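Local coordinates for protein pyruvate formate-lyase 2 (Archaeoglobus fulgidus, PDB 2F3O) that is of uncertain function but belongs to the glycyl radical enzymes and probably acts as a lyase, working through a radical carried on its own backbone, at residues A330-V335 with L364-V369; N306-T311 with D360-R365; N395-F400 with L747-G752. All blocks are in the same frame, centred on the assembly; numbering follows the deposited sequence.

Interaction 1. Residues A330-V335 with L364-V369; sequences ATNQAV and LRQPNV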
ATOM      1  N   ALA A 330     -31.625 -28.569   7.679  1.00 51.40           N
ATOM      2  CA  ALA A 330     -30.799 -27.511   8.224  1.00 50.39           C
ATOM      3  C   ALA A 330     -30.727 -26.335   7.276  1.00 49.68           C
ATOM      4  O   ALA A 330     -30.213 -26.438   6.166  1.00 49.57           O
ATOM      5  CB  ALA A 330     -29.432 -28.048   8.490  1.00 50.55           C
ATOM      6  N   THR A 331     -31.279 -25.215   7.700  1.00 48.95           N
ATOM      7  CA  THR A 331     -31.127 -23.987   6.943  1.00 48.10           C
ATOM      8  C   THR A 331     -30.537 -22.951   7.885  1.00 47.48           C
ATOM      9  O   THR A 331     -29.454 -22.423   7.638  1.00 47.57           O
ATOM     10  CB  THR A 331     -32.461 -23.498   6.360  1.00 48.10           C
ATOM     11  OG1 THR A 331     -33.445 -23.403   7.400  1.00 48.29           O
ATOM     12  CG2 THR A 331     -32.946 -24.459   5.291  1.00 48.55           C
ATOM     13  N   ASN A 332     -31.274 -22.669   8.954  1.00 46.45           N
ATOM     14  CA  ASN A 332     -30.753 -21.990  10.127  1.00 45.69           C
ATOM     15  C   ASN A 332     -30.583 -20.495  10.064  1.00 45.14           C
ATOM     16  O   ASN A 332     -29.492 -19.987  10.311  1.00 45.22           O
ATOM     17  CB  ASN A 332     -29.513 -22.693  10.670  1.00 45.58           C
ATOM     18  CG  ASN A 332     -29.853 -24.019  11.257  1.00 45.86           C
ATOM     19  OD1 ASN A 332     -30.612 -24.075  12.203  1.00 46.85           O
ATOM     20  ND2 ASN A 332     -29.347 -25.097  10.679  1.00 45.83           N
ATOM     21  N   GLN A 333     -31.667 -19.802   9.731  1.00 44.13           N
ATOM     22  CA  GLN A 333     -31.724 -18.368   9.916  1.00 43.42           C
ATOM     23  C   GLN A 333     -31.684 -18.128  11.402  1.00 42.72           C
ATOM     24  O   GLN A 333     -32.667 -18.340  12.083  1.00 42.86           O
ATOM     25  CB  GLN A 333     -33.018 -17.780   9.355  1.00 43.52           C
ATOM     26  CG  GLN A 333     -33.076 -17.734   7.851  1.00 43.22           C
ATOM     27  CD  GLN A 333     -34.483 -17.586   7.350  1.00 42.79           C
ATOM     28  OE1 GLN A 333     -35.076 -16.514   7.441  1.00 42.92           O
ATOM     29  NE2 GLN A 333     -35.030 -18.664   6.808  1.00 41.89           N
ATOM     30  N   ALA A 334     -30.545 -17.686  11.906  1.00 42.05           N
ATOM     31  CA  ALA A 334     -30.379 -17.558  13.330  1.00 41.56           C
ATOM     32  C   ALA A 334     -30.802 -16.205  13.865  1.00 41.18           C
ATOM     33  O   ALA A 334     -30.878 -15.228  13.140  1.00 41.31           O
ATOM     34  CB  ALA A 334     -28.961 -17.838  13.708  1.00 41.94           C
ATOM     35  N   VAL A 335     -31.056 -16.150  15.158  1.00 40.73           N
ATOM     36  CA  VAL A 335     -31.426 -14.908  15.775  1.00 40.36           C
ATOM     37  C   VAL A 335     -30.620 -14.846  17.076  1.00 40.35           C
ATOM     38  O   VAL A 335     -30.452 -15.877  17.727  1.00 40.61           O
ATOM     39  CB  VAL A 335     -32.981 -14.872  15.931  1.00 40.72           C
ATOM     40  CG1 VAL A 335     -33.465 -15.232  17.330  1.00 39.52           C
ATOM     41  CG2 VAL A 335     -33.548 -13.547  15.450  1.00 40.33           C
ATOM     42  N   LEU A 364     -41.115 -24.354  17.073  1.00 49.76           N
ATOM     43  CA  LEU A 364     -40.946 -24.794  15.694  1.00 49.64           C
ATOM     44  C   LEU A 364     -39.471 -25.017  15.406  1.00 49.66           C
ATOM     45  O   LEU A 364     -38.621 -24.596  16.198  1.00 50.14           O
ATOM     46  CB  LEU A 364     -41.496 -23.744  14.747  1.00 49.52           C
ATOM     47  CG  LEU A 364     -42.967 -23.416  14.949  1.00 49.62           C
ATOM     48  CD1 LEU A 364     -43.322 -22.143  14.204  1.00 49.72           C
ATOM     49  CD2 LEU A 364     -43.832 -24.584  14.479  1.00 49.10           C
ATOM     50  N   ARG A 365     -39.159 -25.643  14.270  1.00 49.26           N
ATOM     51  CA  ARG A 365     -37.765 -25.925  13.915  1.00 48.88           C
ATOM     52  C   ARG A 365     -36.942 -24.667  13.647  1.00 48.77           C
ATOM     53  O   ARG A 365     -35.711 -24.701  13.708  1.00 48.52           O
ATOM     54  CB  ARG A 365     -37.664 -26.877  12.715  1.00 48.88           C
ATOM     55  CG  ARG A 365     -38.211 -26.325  11.411  1.00 48.43           C
ATOM     56  CD  ARG A 365     -37.902 -27.219  10.188  1.00 48.66           C
ATOM     57  NE  ARG A 365     -36.700 -26.825   9.434  1.00 47.87           N
ATOM     58  CZ  ARG A 365     -36.655 -25.856   8.518  1.00 46.76           C
ATOM     59  NH1 ARG A 365     -37.730 -25.135   8.242  1.00 47.19           N
ATOM     60  NH2 ARG A 365     -35.523 -25.583   7.883  1.00 46.44           N
ATOM     61  N   GLN A 366     -37.618 -23.557  13.358  1.00 48.54           N
ATOM     62  CA  GLN A 366     -36.901 -22.384  12.916  1.00 48.51           C
ATOM     63  C   GLN A 366     -37.466 -21.021  13.279  1.00 48.51           C
ATOM     64  O   GLN A 366     -38.642 -20.747  13.034  1.00 49.05           O
ATOM     65  CB  GLN A 366     -36.752 -22.361  11.378  1.00 48.14           C
ATOM     66  CG  GLN A 366     -35.690 -23.248  10.750  1.00 48.68           C
ATOM     67  CD  GLN A 366     -34.278 -22.847  11.072  1.00 48.90           C
ATOM     68  OE1 GLN A 366     -33.995 -21.689  11.298  1.00 50.79           O
ATOM     69  NE2 GLN A 366     -33.373 -23.812  11.067  1.00 49.20           N
ATOM     70  N   PRO A 367     -36.714 -20.272  14.082  1.00 47.80           N
ATOM     71  CA  PRO A 367     -35.456 -19.649  13.758  1.00 46.93           C
ATOM     72  C   PRO A 367     -34.484 -20.390  14.695  1.00 46.32           C
ATOM     73  O   PRO A 367     -34.911 -21.058  15.645  1.00 46.44           O
ATOM     74  CB  PRO A 367     -35.648 -18.189  14.179  1.00 46.67           C
ATOM     75  CG  PRO A 367     -36.924 -18.147  14.906  1.00 47.02           C
ATOM     76  CD  PRO A 367     -37.359 -19.567  15.191  1.00 47.91           C
ATOM     77  N   ASN A 368     -33.193 -20.343  14.430  1.00 45.38           N
ATOM     78  CA  ASN A 368     -32.300 -20.932  15.385  1.00 44.38           C
ATOM     79  C   ASN A 368     -32.063 -19.879  16.416  1.00 43.82           C
ATOM     80  O   ASN A 368     -31.322 -18.947  16.165  1.00 44.37           O
ATOM     81  CB  ASN A 368     -30.985 -21.333  14.741  1.00 44.36           C
ATOM     82  CG  ASN A 368     -30.301 -22.433  15.506  1.00 43.74           C
ATOM     83  OD1 ASN A 368     -30.632 -22.689  16.656  1.00 42.70           O
ATOM     84  ND2 ASN A 368     -29.355 -23.100  14.871  1.00 43.98           N
ATOM     85  N   VAL A 369     -32.702 -19.994  17.570  1.00 42.95           N
ATOM     86  CA  VAL A 369     -32.537 -18.939  18.571  1.00 42.36           C
ATOM     87  C   VAL A 369     -31.344 -19.104  19.521  1.00 41.99           C
ATOM     88  O   VAL A 369     -31.176 -20.125  20.199  1.00 42.10           O
ATOM     89  CB  VAL A 369     -33.868 -18.514  19.207  1.00 42.24           C
ATOM     90  CG1 VAL A 369     -34.964 -19.439  18.740  1.00 42.51           C
ATOM     91  CG2 VAL A 369     -33.770 -18.371  20.708  1.00 42.17           C
TER

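Interaction 2. Residues N306-T311 with D360-R365; sequences NLWIKT and DRLRLR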
ATOM      1  N   ASN A 306     -45.012 -13.700  13.931  1.00 49.40           N
ATOM      2  CA  ASN A 306     -45.117 -13.780  12.489  1.00 48.88           C
ATOM      3  C   ASN A 306     -43.766 -13.953  11.799  1.00 48.42           C
ATOM      4  O   ASN A 306     -43.637 -14.749  10.865  1.00 47.91           O
ATOM      5  CB  ASN A 306     -45.762 -12.508  11.985  1.00 49.06           C
ATOM      6  CG  ASN A 306     -46.453 -12.689  10.656  1.00 49.82           C
ATOM      7  OD1 ASN A 306     -46.022 -13.436   9.776  1.00 50.58           O
ATOM      8  ND2 ASN A 306     -47.544 -11.999  10.507  1.00 51.03           N
ATOM      9  N   LEU A 307     -42.778 -13.190  12.266  1.00 47.96           N
ATOM     10  CA  LEU A 307     -41.400 -13.289  11.784  1.00 47.41           C
ATOM     11  C   LEU A 307     -40.807 -14.685  12.046  1.00 47.12           C
ATOM     12  O   LEU A 307     -40.309 -15.332  11.116  1.00 46.48           O
ATOM     13  CB  LEU A 307     -40.553 -12.230  12.481  1.00 47.53           C
ATOM     14  CG  LEU A 307     -39.389 -11.503  11.805  1.00 47.47           C
ATOM     15  CD1 LEU A 307     -38.498 -10.955  12.899  1.00 47.86           C
ATOM     16  CD2 LEU A 307     -38.585 -12.387  10.913  1.00 46.76           C
ATOM     17  N   TRP A 308     -40.870 -15.130  13.304  1.00 46.68           N
ATOM     18  CA  TRP A 308     -40.374 -16.445  13.681  1.00 46.70           C
ATOM     19  C   TRP A 308     -40.985 -17.506  12.795  1.00 46.99           C
ATOM     20  O   TRP A 308     -40.266 -18.325  12.226  1.00 47.00           O
ATOM     21  CB  TRP A 308     -40.728 -16.755  15.127  1.00 46.46           C
ATOM     22  CG  TRP A 308     -39.663 -16.529  16.185  1.00 45.96           C
ATOM     23  CD1 TRP A 308     -39.266 -17.428  17.138  1.00 45.55           C
ATOM     24  CD2 TRP A 308     -38.911 -15.328  16.440  1.00 45.25           C
ATOM     25  NE1 TRP A 308     -38.294 -16.878  17.941  1.00 45.04           N
ATOM     26  CE2 TRP A 308     -38.070 -15.588  17.544  1.00 44.78           C
ATOM     27  CE3 TRP A 308     -38.861 -14.063  15.839  1.00 44.89           C
ATOM     28  CZ2 TRP A 308     -37.196 -14.639  18.051  1.00 45.17           C
ATOM     29  CZ3 TRP A 308     -37.987 -13.121  16.346  1.00 45.15           C
ATOM     30  CH2 TRP A 308     -37.170 -13.411  17.441  1.00 45.51           C
ATOM     31  N   ILE A 309     -42.308 -17.452  12.649  1.00 47.46           N
ATOM     32  CA  ILE A 309     -43.051 -18.439  11.853  1.00 48.30           C
ATOM     33  C   ILE A 309     -42.672 -18.431  10.367  1.00 48.52           C
ATOM     34  O   ILE A 309     -42.607 -19.490   9.724  1.00 48.72           O
ATOM     35  CB  ILE A 309     -44.604 -18.302  12.050  1.00 48.48           C
ATOM     36  CG1 ILE A 309     -45.003 -18.750  13.452  1.00 48.46           C
ATOM     37  CG2 ILE A 309     -45.398 -19.147  11.054  1.00 48.38           C
ATOM     38  CD1 ILE A 309     -46.464 -18.660  13.727  1.00 47.71           C
ATOM     39  N   LYS A 310     -42.371 -17.252   9.830  1.00 48.60           N
ATOM     40  CA  LYS A 310     -42.034 -17.178   8.415  1.00 48.79           C
ATOM     41  C   LYS A 310     -40.712 -17.830   8.052  1.00 48.35           C
ATOM     42  O   LYS A 310     -40.610 -18.396   6.977  1.00 48.34           O
ATOM     43  CB  LYS A 310     -42.160 -15.759   7.860  1.00 49.13           C
ATOM     44  CG  LYS A 310     -43.615 -15.353   7.674  1.00 51.25           C
ATOM     45  CD  LYS A 310     -43.804 -14.209   6.706  1.00 54.43           C
ATOM     46  CE  LYS A 310     -43.997 -14.732   5.301  1.00 55.58           C
ATOM     47  NZ  LYS A 310     -44.974 -13.924   4.527  1.00 58.64           N
ATOM     48  N   THR A 311     -39.734 -17.831   8.961  1.00 48.01           N
ATOM     49  CA  THR A 311     -38.449 -18.504   8.687  1.00 47.42           C
ATOM     50  C   THR A 311     -38.545 -20.031   8.554  1.00 47.24           C
ATOM     51  O   THR A 311     -37.560 -20.688   8.229  1.00 47.29           O
ATOM     52  CB  THR A 311     -37.367 -18.188   9.726  1.00 47.44           C
ATOM     53  OG1 THR A 311     -37.565 -19.006  10.880  1.00 46.65           O
ATOM     54  CG2 THR A 311     -37.400 -16.723  10.120  1.00 47.55           C
ATOM     55  N   ASP A 360     -40.631 -19.881  23.093  1.00 53.76           N
ATOM     56  CA  ASP A 360     -41.133 -20.936  23.975  1.00 54.52           C
ATOM     57  C   ASP A 360     -42.501 -21.444  23.519  1.00 54.70           C
ATOM     58  O   ASP A 360     -42.778 -22.657  23.562  1.00 54.50           O
ATOM     59  CB  ASP A 360     -41.225 -20.428  25.425  1.00 54.75           C
ATOM     60  CG  ASP A 360     -41.253 -21.572  26.463  1.00 56.25           C
ATOM     61  OD1 ASP A 360     -41.098 -22.764  26.072  1.00 57.11           O
ATOM     62  OD2 ASP A 360     -41.408 -21.268  27.681  1.00 56.82           O
ATOM     63  N   ARG A 361     -43.343 -20.506  23.088  1.00 54.67           N
ATOM     64  CA  ARG A 361     -44.691 -20.817  22.651  1.00 54.77           C
ATOM     65  C   ARG A 361     -44.668 -21.610  21.348  1.00 54.44           C
ATOM     66  O   ARG A 361     -45.369 -22.611  21.214  1.00 54.72           O
ATOM     67  CB  ARG A 361     -45.505 -19.525  22.483  1.00 55.01           C
ATOM     68  CG  ARG A 361     -46.724 -19.640  21.543  1.00 56.15           C
ATOM     69  CD  ARG A 361     -47.915 -20.382  22.176  1.00 58.40           C
ATOM     70  NE  ARG A 361     -49.142 -20.263  21.383  1.00 60.06           N
ATOM     71  CZ  ARG A 361     -49.941 -19.190  21.378  1.00 60.58           C
ATOM     72  NH1 ARG A 361     -49.646 -18.119  22.122  1.00 58.98           N
ATOM     73  NH2 ARG A 361     -51.040 -19.187  20.618  1.00 60.17           N
ATOM     74  N   LEU A 362     -43.840 -21.171  20.406  1.00 53.74           N
ATOM     75  CA  LEU A 362     -43.902 -21.685  19.050  1.00 52.96           C
ATOM     76  C   LEU A 362     -43.336 -23.074  18.907  1.00 52.32           C
ATOM     77  O   LEU A 362     -43.922 -23.890  18.215  1.00 52.76           O
ATOM     78  CB  LEU A 362     -43.208 -20.740  18.072  1.00 53.25           C
ATOM     79  CG  LEU A 362     -44.109 -19.879  17.180  1.00 53.66           C
ATOM     80  CD1 LEU A 362     -45.494 -19.742  17.746  1.00 54.38           C
ATOM     81  CD2 LEU A 362     -43.513 -18.505  16.907  1.00 53.73           C
ATOM     82  N   ARG A 363     -42.205 -23.335  19.555  1.00 51.28           N
ATOM     83  CA  ARG A 363     -41.494 -24.618  19.458  1.00 50.41           C
ATOM     84  C   ARG A 363     -41.366 -25.208  18.066  1.00 50.03           C
ATOM     85  O   ARG A 363     -41.508 -26.416  17.904  1.00 49.63           O
ATOM     86  CB  ARG A 363     -42.111 -25.653  20.383  1.00 50.27           C
ATOM     87  CG  ARG A 363     -42.318 -25.101  21.733  1.00 50.13           C
ATOM     88  CD  ARG A 363     -42.375 -26.149  22.781  1.00 49.66           C
ATOM     89  NE  ARG A 363     -42.110 -25.557  24.085  1.00 48.62           N
ATOM     90  CZ  ARG A 363     -42.113 -26.244  25.220  1.00 47.72           C
ATOM     91  NH1 ARG A 363     -42.371 -27.542  25.197  1.00 46.14           N
ATOM     92  NH2 ARG A 363     -41.823 -25.642  26.365  1.00 48.15           N
ATOM     93  N   LEU A 364     -41.115 -24.354  17.073  1.00 49.76           N
ATOM     94  CA  LEU A 364     -40.946 -24.794  15.694  1.00 49.64           C
ATOM     95  C   LEU A 364     -39.471 -25.017  15.406  1.00 49.66           C
ATOM     96  O   LEU A 364     -38.621 -24.596  16.198  1.00 50.14           O
ATOM     97  CB  LEU A 364     -41.496 -23.744  14.747  1.00 49.52           C
ATOM     98  CG  LEU A 364     -42.967 -23.416  14.949  1.00 49.62           C
ATOM     99  CD1 LEU A 364     -43.322 -22.143  14.204  1.00 49.72           C
ATOM    100  CD2 LEU A 364     -43.832 -24.584  14.479  1.00 49.10           C
ATOM    101  N   ARG A 365     -39.159 -25.643  14.270  1.00 49.26           N
ATOM    102  CA  ARG A 365     -37.765 -25.925  13.915  1.00 48.88           C
ATOM    103  C   ARG A 365     -36.942 -24.667  13.647  1.00 48.77           C
ATOM    104  O   ARG A 365     -35.711 -24.701  13.708  1.00 48.52           O
ATOM    105  CB  ARG A 365     -37.664 -26.877  12.715  1.00 48.88           C
ATOM    106  CG  ARG A 365     -38.211 -26.325  11.411  1.00 48.43           C
ATOM    107  CD  ARG A 365     -37.902 -27.219  10.188  1.00 48.66           C
ATOM    108  NE  ARG A 365     -36.700 -26.825   9.434  1.00 47.87           N
ATOM    109  CZ  ARG A 365     -36.655 -25.856   8.518  1.00 46.76           C
ATOM    110  NH1 ARG A 365     -37.730 -25.135   8.242  1.00 47.19           N
ATOM    111  NH2 ARG A 365     -35.523 -25.583   7.883  1.00 46.44           N
TER

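Interaction 3. Residues N395-F400 with L747-G752; sequences NLALFF and LVRVAG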
ATOM      1  N   ASN A 395     -35.229 -25.812  21.724  1.00 56.16           N
ATOM      2  CA  ASN A 395     -35.050 -24.901  20.598  1.00 55.30           C
ATOM      3  C   ASN A 395     -34.217 -23.660  20.937  1.00 54.71           C
ATOM      4  O   ASN A 395     -34.331 -22.616  20.282  1.00 54.88           O
ATOM      5  CB  ASN A 395     -36.399 -24.529  19.967  1.00 55.40           C
ATOM      6  CG  ASN A 395     -37.331 -23.724  20.906  1.00 56.67           C
ATOM      7  OD1 ASN A 395     -38.358 -23.224  20.463  1.00 58.89           O
ATOM      8  ND2 ASN A 395     -36.986 -23.602  22.173  1.00 57.37           N
ATOM      9  N   LEU A 396     -33.402 -23.793  21.981  1.00 53.46           N
ATOM     10  CA  LEU A 396     -32.537 -22.728  22.478  1.00 52.16           C
ATOM     11  C   LEU A 396     -31.096 -23.166  22.391  1.00 51.61           C
ATOM     12  O   LEU A 396     -30.805 -24.351  22.462  1.00 51.66           O
ATOM     13  CB  LEU A 396     -32.842 -22.447  23.947  1.00 51.96           C
ATOM     14  CG  LEU A 396     -33.584 -21.174  24.340  1.00 51.64           C
ATOM     15  CD1 LEU A 396     -34.643 -20.858  23.335  1.00 51.09           C
ATOM     16  CD2 LEU A 396     -34.192 -21.313  25.728  1.00 51.79           C
ATOM     17  N   ALA A 397     -30.185 -22.214  22.237  1.00 50.97           N
ATOM     18  CA  ALA A 397     -28.772 -22.511  22.428  1.00 50.34           C
ATOM     19  C   ALA A 397     -28.195 -21.430  23.301  1.00 50.02           C
ATOM     20  O   ALA A 397     -28.572 -20.263  23.183  1.00 50.23           O
ATOM     21  CB  ALA A 397     -28.051 -22.562  21.133  1.00 50.13           C
ATOM     22  N   LEU A 398     -27.282 -21.818  24.181  1.00 49.43           N
ATOM     23  CA  LEU A 398     -26.713 -20.882  25.135  1.00 48.90           C
ATOM     24  C   LEU A 398     -25.267 -20.573  24.801  1.00 48.30           C
ATOM     25  O   LEU A 398     -24.465 -21.475  24.598  1.00 48.43           O
ATOM     26  CB  LEU A 398     -26.843 -21.442  26.553  1.00 49.12           C
ATOM     27  CG  LEU A 398     -28.299 -21.553  27.018  1.00 48.69           C
ATOM     28  CD1 LEU A 398     -28.369 -22.243  28.346  1.00 48.58           C
ATOM     29  CD2 LEU A 398     -28.940 -20.172  27.101  1.00 47.49           C
ATOM     30  N   PHE A 399     -24.943 -19.290  24.737  1.00 47.56           N
ATOM     31  CA  PHE A 399     -23.606 -18.848  24.363  1.00 46.82           C
ATOM     32  C   PHE A 399     -23.001 -18.036  25.499  1.00 46.88           C
ATOM     33  O   PHE A 399     -23.598 -17.064  25.976  1.00 46.68           O
ATOM     34  CB  PHE A 399     -23.673 -18.003  23.094  1.00 46.56           C
ATOM     35  CG  PHE A 399     -23.989 -18.790  21.850  1.00 45.63           C
ATOM     36  CD1 PHE A 399     -25.286 -19.149  21.543  1.00 45.13           C
ATOM     37  CD2 PHE A 399     -22.983 -19.154  20.978  1.00 44.42           C
ATOM     38  CE1 PHE A 399     -25.554 -19.877  20.410  1.00 45.76           C
ATOM     39  CE2 PHE A 399     -23.257 -19.867  19.838  1.00 44.83           C
ATOM     40  CZ  PHE A 399     -24.541 -20.226  19.551  1.00 45.87           C
ATOM     41  N   PHE A 400     -21.814 -18.429  25.939  1.00 47.03           N
ATOM     42  CA  PHE A 400     -21.210 -17.817  27.120  1.00 47.22           C
ATOM     43  C   PHE A 400     -20.211 -16.743  26.728  1.00 46.83           C
ATOM     44  O   PHE A 400     -19.191 -17.047  26.113  1.00 46.83           O
ATOM     45  CB  PHE A 400     -20.612 -18.905  28.019  1.00 47.57           C
ATOM     46  CG  PHE A 400     -21.649 -19.890  28.519  1.00 48.90           C
ATOM     47  CD1 PHE A 400     -21.863 -21.097  27.867  1.00 49.53           C
ATOM     48  CD2 PHE A 400     -22.462 -19.578  29.605  1.00 50.11           C
ATOM     49  CE1 PHE A 400     -22.844 -21.979  28.299  1.00 49.63           C
ATOM     50  CE2 PHE A 400     -23.445 -20.470  30.042  1.00 50.06           C
ATOM     51  CZ  PHE A 400     -23.633 -21.667  29.386  1.00 49.42           C
ATOM     52  N   LEU A 747     -39.805 -31.871  18.661  1.00 59.21           N
ATOM     53  CA  LEU A 747     -38.552 -31.096  18.457  1.00 58.17           C
ATOM     54  C   LEU A 747     -37.297 -31.568  19.193  1.00 57.39           C
ATOM     55  O   LEU A 747     -37.308 -31.864  20.380  1.00 57.27           O
ATOM     56  CB  LEU A 747     -38.752 -29.613  18.782  1.00 58.13           C
ATOM     57  CG  LEU A 747     -38.834 -28.546  17.685  1.00 57.93           C
ATOM     58  CD1 LEU A 747     -38.281 -27.276  18.270  1.00 57.84           C
ATOM     59  CD2 LEU A 747     -38.072 -28.886  16.417  1.00 56.42           C
ATOM     60  N   VAL A 748     -36.187 -31.581  18.485  1.00 56.76           N
ATOM     61  CA  VAL A 748     -34.956 -32.035  19.088  1.00 56.14           C
ATOM     62  C   VAL A 748     -33.834 -31.072  18.683  1.00 55.55           C
ATOM     63  O   VAL A 748     -33.978 -30.345  17.696  1.00 55.63           O
ATOM     64  CB  VAL A 748     -34.680 -33.496  18.671  1.00 56.24           C
ATOM     65  CG1 VAL A 748     -33.884 -33.569  17.381  1.00 56.17           C
ATOM     66  CG2 VAL A 748     -33.966 -34.223  19.757  1.00 56.80           C
ATOM     67  N   ARG A 749     -32.761 -31.010  19.473  1.00 54.52           N
ATOM     68  CA  ARG A 749     -31.552 -30.267  19.093  1.00 53.18           C
ATOM     69  C   ARG A 749     -30.542 -31.279  18.608  1.00 52.34           C
ATOM     70  O   ARG A 749     -30.087 -32.108  19.385  1.00 52.67           O
ATOM     71  CB  ARG A 749     -30.974 -29.503  20.281  1.00 52.81           C
ATOM     72  CG  ARG A 749     -31.893 -28.441  20.827  1.00 52.83           C
ATOM     73  CD  ARG A 749     -32.068 -27.295  19.858  1.00 53.01           C
ATOM     74  NE  ARG A 749     -30.886 -26.449  19.756  1.00 52.94           N
ATOM     75  CZ  ARG A 749     -30.792 -25.382  18.970  1.00 52.11           C
ATOM     76  NH1 ARG A 749     -31.811 -25.015  18.209  1.00 52.55           N
ATOM     77  NH2 ARG A 749     -29.672 -24.686  18.940  1.00 51.88           N
ATOM     78  N   VAL A 750     -30.189 -31.228  17.333  1.00 51.18           N
ATOM     79  CA  VAL A 750     -29.359 -32.282  16.768  1.00 50.54           C
ATOM     80  C   VAL A 750     -27.907 -32.181  17.193  1.00 50.49           C
ATOM     81  O   VAL A 750     -27.351 -33.147  17.717  1.00 50.88           O
ATOM     82  CB  VAL A 750     -29.423 -32.299  15.243  1.00 50.38           C
ATOM     83  CG1 VAL A 750     -28.699 -33.503  14.703  1.00 49.31           C
ATOM     84  CG2 VAL A 750     -30.842 -32.326  14.802  1.00 49.98           C
ATOM     85  N   ALA A 751     -27.318 -31.004  16.989  1.00 50.09           N
ATOM     86  CA  ALA A 751     -25.898 -30.756  17.232  1.00 49.35           C
ATOM     87  C   ALA A 751     -25.602 -29.278  17.041  1.00 48.87           C
ATOM     88  O   ALA A 751     -24.462 -28.901  16.791  1.00 48.63           O
ATOM     89  CB  ALA A 751     -25.056 -31.561  16.264  1.00 49.30           C
ATOM     90  N   GLY A 752     -26.642 -28.452  17.111  1.00 48.18           N
ATOM     91  CA  GLY A 752     -26.480 -27.019  16.973  1.00 47.45           C
ATOM     92  C   GLY A 752     -27.719 -26.332  16.448  1.00 47.13           C
ATOM     93  O   GLY A 752     -27.748 -25.108  16.315  1.00 47.04           O
TER

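Interaction 1. Residues A330-V335 with L364-V369
Q366 and N332 meet through their side-chain amides where two parallel strands of a beta-alpha-beta unit begin. From CB, which leads toward 330-335, the chain of Q366 rises to CG. This methylene lies over the centre of the R365 guanidinium, 3.5 Å above its plane, and beside OG1 of T331. A bend at chi2 (-67°) then carries CD against the backbone of N332, 3.7 Å from its CA. At the tip, OE1 turns toward the backbone N of Q333, 3.4 Å away, while NE2 gives a hydrogen bond to N332 OD1 (3.0 Å). The oxygen is approached from above its carbonyl plane, and the two amide planes stand 63° apart. Glutamine suits the place: it is long enough to reach the backbone of 332-333, and neutral, with both donor and acceptor to offer.

Next along, the strands pair directly. N368 N bonds Q333 O at 3.1 Å, and V335 N bonds N368 O at 3.0 Å. A334 and N368 share one face of the sheet; V335 and V369 lie side by side on the other, CG1 of V335 3.8 Å from CB of V369.

N368 ND2 also bonds G752 O, R365 bonds the carbonyls of I314 and Q329, and N332 ND2 bonds a glycerol, probably from the crystallisation liquor. The contact thus passes from buried amides just before the strands, one firm side-chain bond among them, to valines in the sheet, without a salt bridge between the segments.

Interaction 2. Residues N306-T311 with D360-R365
L362 rests its CD2 methyl against both W308 and I309. Helix 350-362 is the crossover helix of the beta-alpha-beta unit formed with strands 334-338 and 368-373; here its last turn and the loop after it pack on the end of helix 297-310.

Between the two segments the contact is apolar. CD2 of L362 lies 3.7 Å from CB of W308 and 3.8 Å from CG1 of I309, and the side chains of L362 and I309 cross at about a right angle. With CG1 beside the backbone N (chi1 -70°), I309 also meets L364, whose CD1 is 3.9 Å from that same carbon. Branched aliphatic residues suit a joint that has to fill space without direction. Helix 5-11 adds to it, L9 and I10 touching I309 and I6 touching L362.

Among the polar bonds, W308 NE1 to T359 OG1, one residue before 360-365, ties the helices together. The others lie within one segment. T311 OG1 gives its hydrogen bond to W308 O (3.1 Å). R363, with positive phi, takes the chain out of its helix, and its side chain grips D360 with two nitrogens: NE bonds the backbone O at 3.0 Å, and NH2 forms a salt bridge with OD1, also 3.0 Å, met on the syn side of the carboxylate.

Interaction 3. Residues N395-F400 with L747-G752
The guanidinium of R749 lies with one face against the backbone of 395-400: the carbonyl O of L396 sits 3.2 Å above its plane, offset toward the rim, and A397 N covers the same face. The carbonyl lies over the group without a hydrogen bond, the angle at NE being too poor. NH2 rests 3.5 Å from CB of A397, a methyl small enough to let the group lie so close. The nitrogens find their partners elsewhere, NE on Q724 and NH1 on S754 as well as N368.

Chi2 (-68°) brings CD of R749 to 3.9 Å from CA of N395, and the bend at chi3 (-72°) turns NE toward the L396 carbonyl. Two residues earlier, L747 adds an apolar touch, its CD1 3.7 Å from CB of N395. An alanine in place of R749 would probably leave Q724 OE1 and N368 OD1 without their charged mate and open a gap over the L396 carbonyl.

Strands 747-749 and 754-756 pair antiparallel, and the loop between them holds G752, the predicted radical site, unmodified here and at backbone angles that call for glycine. Such a loop, reaching into the protein and braced against the strands around it, is the hallmark of the glycyl radical enzymes.

From the N terminus, helix 297-310 supplies 306-311, and the chain then reaches the sheet at the end of 330-335, where strand 334-338 begins. Interaction 1 opens after interaction 2 has opened and closes a few residues beyond it, so the two loops cross; they share L364 and R365. The strands of the beta-alpha-beta unit are thereby joined to each other and to the helices beside them. Interaction 3 starts after both have closed and returns some 350 residues later, bringing the loop of the predicted glycyl radical to strand 396-400, the sheet neighbour of 368-373. The amide of N368 connects interactions 1 and 3, and L747 packs on the backbone of 363-364, connecting all three.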